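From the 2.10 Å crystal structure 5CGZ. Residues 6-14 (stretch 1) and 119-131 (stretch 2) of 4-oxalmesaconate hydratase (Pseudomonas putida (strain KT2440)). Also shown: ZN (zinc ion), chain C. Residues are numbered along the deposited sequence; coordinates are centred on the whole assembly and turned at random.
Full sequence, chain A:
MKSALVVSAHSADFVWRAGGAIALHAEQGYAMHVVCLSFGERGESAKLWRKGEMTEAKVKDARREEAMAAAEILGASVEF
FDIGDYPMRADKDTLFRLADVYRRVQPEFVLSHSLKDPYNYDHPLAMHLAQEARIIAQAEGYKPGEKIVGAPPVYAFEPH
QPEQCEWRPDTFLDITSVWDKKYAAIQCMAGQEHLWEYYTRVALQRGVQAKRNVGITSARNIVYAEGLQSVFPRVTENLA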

# COMPACT_ATOMS: atom_id res chain seq x y z
N VAL A 6 -1.96 -9.97 27.34
CA VAL A 6 -2.35 -10.60 26.09
C VAL A 6 -3.87 -10.50 25.96
O VAL A 6 -4.59 -10.90 26.87
N VAL A 7 -4.35 -9.93 24.85
CA VAL A 7 -5.79 -9.88 24.60
C VAL A 7 -6.19 -10.84 23.48
O VAL A 7 -5.89 -10.61 22.31
N SER A 8 -6.87 -11.91 23.88
CA SER A 8 -7.21 -13.03 23.02
C SER A 8 -8.70 -12.99 22.66
O SER A 8 -9.54 -12.95 23.56
N ALA A 9 -9.05 -12.99 21.38
CA ALA A 9 -10.47 -12.91 21.01
C ALA A 9 -11.24 -14.14 21.50
O ALA A 9 -12.34 -14.04 22.06
N HIS A 10 -10.65 -15.31 21.26
CA HIS A 10 -11.22 -16.58 21.66
C HIS A 10 -10.22 -17.25 22.59
O HIS A 10 -9.03 -16.98 22.50
N SER A 11 -10.69 -18.12 23.47
CA SER A 11 -9.84 -18.65 24.53
C SER A 11 -8.60 -19.40 24.03
O SER A 11 -7.57 -19.35 24.69
N ALA A 12 -8.66 -20.05 22.87
CA ALA A 12 -7.50 -20.83 22.40
C ALA A 12 -6.40 -19.98 21.73
O ALA A 12 -5.25 -20.40 21.63
N ASP A 13 -6.76 -18.79 21.29
CA ASP A 13 -5.84 -18.00 20.49
C ASP A 13 -4.51 -17.69 21.18
O ASP A 13 -3.47 -17.75 20.54
N PHE A 14 -4.54 -17.37 22.47
CA PHE A 14 -3.28 -17.00 23.12
C PHE A 14 -2.34 -18.20 23.18
O PHE A 14 -1.13 -18.03 23.25
N TYR A 119 -10.74 -14.14 7.49
CA TYR A 119 -11.29 -15.43 7.92
C TYR A 119 -12.02 -15.35 9.26
O TYR A 119 -12.72 -16.29 9.64
N ASN A 120 -11.90 -14.22 9.95
CA ASN A 120 -12.45 -14.12 11.30
C ASN A 120 -12.62 -12.68 11.76
O ASN A 120 -11.65 -12.04 12.17
N TYR A 121 -13.85 -12.18 11.71
CA TYR A 121 -14.13 -10.79 12.08
C TYR A 121 -13.88 -10.51 13.56
O TYR A 121 -13.59 -9.38 13.94
N ASP A 122 -13.97 -11.54 14.40
CA ASP A 122 -13.75 -11.34 15.83
C ASP A 122 -12.31 -10.92 16.14
O ASP A 122 -12.04 -10.22 17.13
N HIS A 123 -11.36 -11.35 15.31
CA HIS A 123 -9.95 -11.15 15.64
C HIS A 123 -9.55 -9.67 15.63
O HIS A 123 -9.03 -9.18 16.62
N PRO A 124 -9.82 -8.95 14.51
CA PRO A 124 -9.50 -7.51 14.54
C PRO A 124 -10.28 -6.74 15.61
O PRO A 124 -9.76 -5.77 16.16
N LEU A 125 -11.51 -7.15 15.90
CA LEU A 125 -12.27 -6.46 16.94
C LEU A 125 -11.51 -6.53 18.27
O LEU A 125 -11.40 -5.53 18.98
N ALA A 126 -10.96 -7.70 18.58
CA ALA A 126 -10.17 -7.88 19.79
C ALA A 126 -8.99 -6.90 19.83
O ALA A 126 -8.71 -6.29 20.87
N MET A 127 -8.30 -6.75 18.70
CA MET A 127 -7.15 -5.84 18.67
C MET A 127 -7.60 -4.38 18.78
O MET A 127 -6.93 -3.57 19.43
N HIS A 128 -8.73 -4.03 18.16
CA HIS A 128 -9.25 -2.67 18.29
C HIS A 128 -9.66 -2.36 19.73
O HIS A 128 -9.41 -1.25 20.21
N LEU A 129 -10.26 -3.34 20.41
CA LEU A 129 -10.55 -3.20 21.84
C LEU A 129 -9.28 -2.98 22.64
O LEU A 129 -9.19 -2.08 23.47
N ALA A 130 -8.28 -3.83 22.38
CA ALA A 130 -7.00 -3.75 23.07
C ALA A 130 -6.38 -2.37 22.89
O ALA A 130 -5.90 -1.77 23.85
N GLN A 131 -6.40 -1.85 21.66
CA GLN A 131 -5.75 -0.57 21.40
C GLN A 131 -6.54 0.60 21.97
O GLN A 131 -5.95 1.49 22.59

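A metal site is often assembled where a strand end meets a helix start, with small apolar side chains closing the gap between the two backbones; this hydratase is a compact example. His-10 gives up the most surface. Its CA-to-CB bond points sideways, but with chi1 at m and chi2 near 112° the ring reaches the helix, and its two nitrogens do different work. His-10 ND1 binds the zinc at 2.1 Å, while His-10 NE2 donates to Asp-122 OD2 at 2.9 Å in a nearly linear hydrogen bond, so the ring is held at both nitrogens, by the metal and by the carboxylate. The same zinc is held by His-123 NE2 at 2.2 Å, Asp-13 OD1 at 2.0 Å and a water at 2.5 Å, with one further ligand from elsewhere in the structure. The short separation of His-10 ND1 and His-123 NE2, 3.3 Å, therefore reflects shared coordination, and the two rings meet rim to rim.

Behind the metal the packing turns apolar. Val-7, rotamer t, points toward the helix and sets CG2 3.9 Å from Ala-130 CB. Ala-9 also points in; its CB lies 3.6 Å from Ala-126 CB, where the CA atoms of the two alanines are just 5.2 Å apart. Ser-8, between them, points away from the helix.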

# COMPACT_ATOMS: atom_id res chain seq x y z
CB VAL A 6 -1.89 -12.07 26.02
CG1 VAL A 6 -2.36 -12.73 24.72
CG2 VAL A 6 -0.38 -12.14 26.15
CB VAL A 7 -6.25 -8.47 24.25
CG1 VAL A 7 -7.77 -8.44 24.08
CG2 VAL A 7 -5.83 -7.50 25.34
CB SER A 8 -6.84 -14.33 23.75
OG SER A 8 -7.04 -15.48 22.96
CB ALA A 9 -10.64 -12.77 19.50
CB HIS A 10 -11.51 -17.44 20.43
CG HIS A 10 -12.21 -16.69 19.34
ND1 HIS A 10 -11.60 -16.38 18.13
CD2 HIS A 10 -13.45 -16.15 19.28
CE1 HIS A 10 -12.46 -15.71 17.37
NE2 HIS A 10 -13.58 -15.55 18.05
CB SER A 11 -10.66 -19.56 25.46
OG SER A 11 -11.31 -20.60 24.75
CB ALA A 12 -7.97 -21.91 21.43
CB ASP A 13 -6.52 -16.70 20.06
CG ASP A 13 -7.43 -16.92 18.87
OD1 ASP A 13 -8.64 -16.60 18.97
OD2 ASP A 13 -6.94 -17.41 17.84
CB PHE A 14 -3.52 -16.41 24.53
CG PHE A 14 -3.89 -17.42 25.59
CD1 PHE A 14 -5.22 -17.76 25.82
CD2 PHE A 14 -2.91 -18.01 26.38
CE1 PHE A 14 -5.56 -18.68 26.82
CE2 PHE A 14 -3.24 -18.94 27.37
CZ PHE A 14 -4.57 -19.28 27.59
CB TYR A 119 -10.17 -16.47 7.97
CG TYR A 119 -9.56 -16.64 6.61
CD1 TYR A 119 -10.13 -17.51 5.68
CD2 TYR A 119 -8.46 -15.88 6.22
CE1 TYR A 119 -9.59 -17.64 4.39
CE2 TYR A 119 -7.91 -16.00 4.95
CZ TYR A 119 -8.48 -16.88 4.03
OH TYR A 119 -7.93 -17.00 2.77
CB ASN A 120 -11.55 -14.87 12.28
CG ASN A 120 -12.27 -15.28 13.53
OD1 ASN A 120 -12.96 -14.47 14.17
ND2 ASN A 120 -12.13 -16.54 13.90
CB TYR A 121 -15.58 -10.43 11.70
CG TYR A 121 -15.69 -9.85 10.30
CD1 TYR A 121 -15.31 -10.59 9.19
CD2 TYR A 121 -16.15 -8.55 10.10
CE1 TYR A 121 -15.39 -10.05 7.91
CE2 TYR A 121 -16.23 -8.01 8.83
CZ TYR A 121 -15.85 -8.76 7.74
OH TYR A 121 -15.92 -8.22 6.48
CB ASP A 122 -14.07 -12.62 16.62
CG ASP A 122 -15.54 -13.01 16.55
OD1 ASP A 122 -16.37 -12.27 15.97
OD2 ASP A 122 -15.87 -14.07 17.11
CB HIS A 123 -9.07 -11.97 14.71
CG HIS A 123 -9.09 -13.43 15.02
ND1 HIS A 123 -8.58 -14.39 14.17
CD2 HIS A 123 -9.57 -14.10 16.09
CE1 HIS A 123 -8.74 -15.58 14.70
NE2 HIS A 123 -9.34 -15.44 15.87
CB PRO A 124 -9.89 -7.04 13.12
CG PRO A 124 -9.83 -8.28 12.27
CD PRO A 124 -10.30 -9.39 13.19
CB LEU A 125 -13.66 -7.07 17.10
CG LEU A 125 -14.47 -6.51 18.28
CD1 LEU A 125 -14.60 -4.99 18.20
CD2 LEU A 125 -15.84 -7.17 18.34
CB ALA A 126 -9.66 -9.32 19.90
CB MET A 127 -6.31 -6.07 17.41
CG MET A 127 -5.19 -5.03 17.21
SD MET A 127 -4.00 -4.91 18.58
CE MET A 127 -2.61 -5.88 17.96
CB HIS A 128 -10.45 -2.46 17.34
CG HIS A 128 -10.04 -2.05 15.96
ND1 HIS A 128 -10.51 -2.68 14.83
CD2 HIS A 128 -9.18 -1.10 15.53
CE1 HIS A 128 -9.96 -2.12 13.76
NE2 HIS A 128 -9.15 -1.16 14.16
CB LEU A 129 -11.29 -4.44 22.37
CG LEU A 129 -12.79 -4.44 22.10
CD1 LEU A 129 -13.38 -5.81 22.40
CD2 LEU A 129 -13.45 -3.35 22.95
CB ALA A 130 -6.05 -4.84 22.56
CB GLN A 131 -5.54 -0.37 19.90
CG GLN A 131 -4.41 -1.23 19.36
CD GLN A 131 -4.06 -0.90 17.91
OE1 GLN A 131 -4.17 0.24 17.48
NE2 GLN A 131 -3.63 -1.91 17.17
ZN ZN C . -9.78 -16.95 17.37
O HOH W 1 -8.82 -18.86 16.09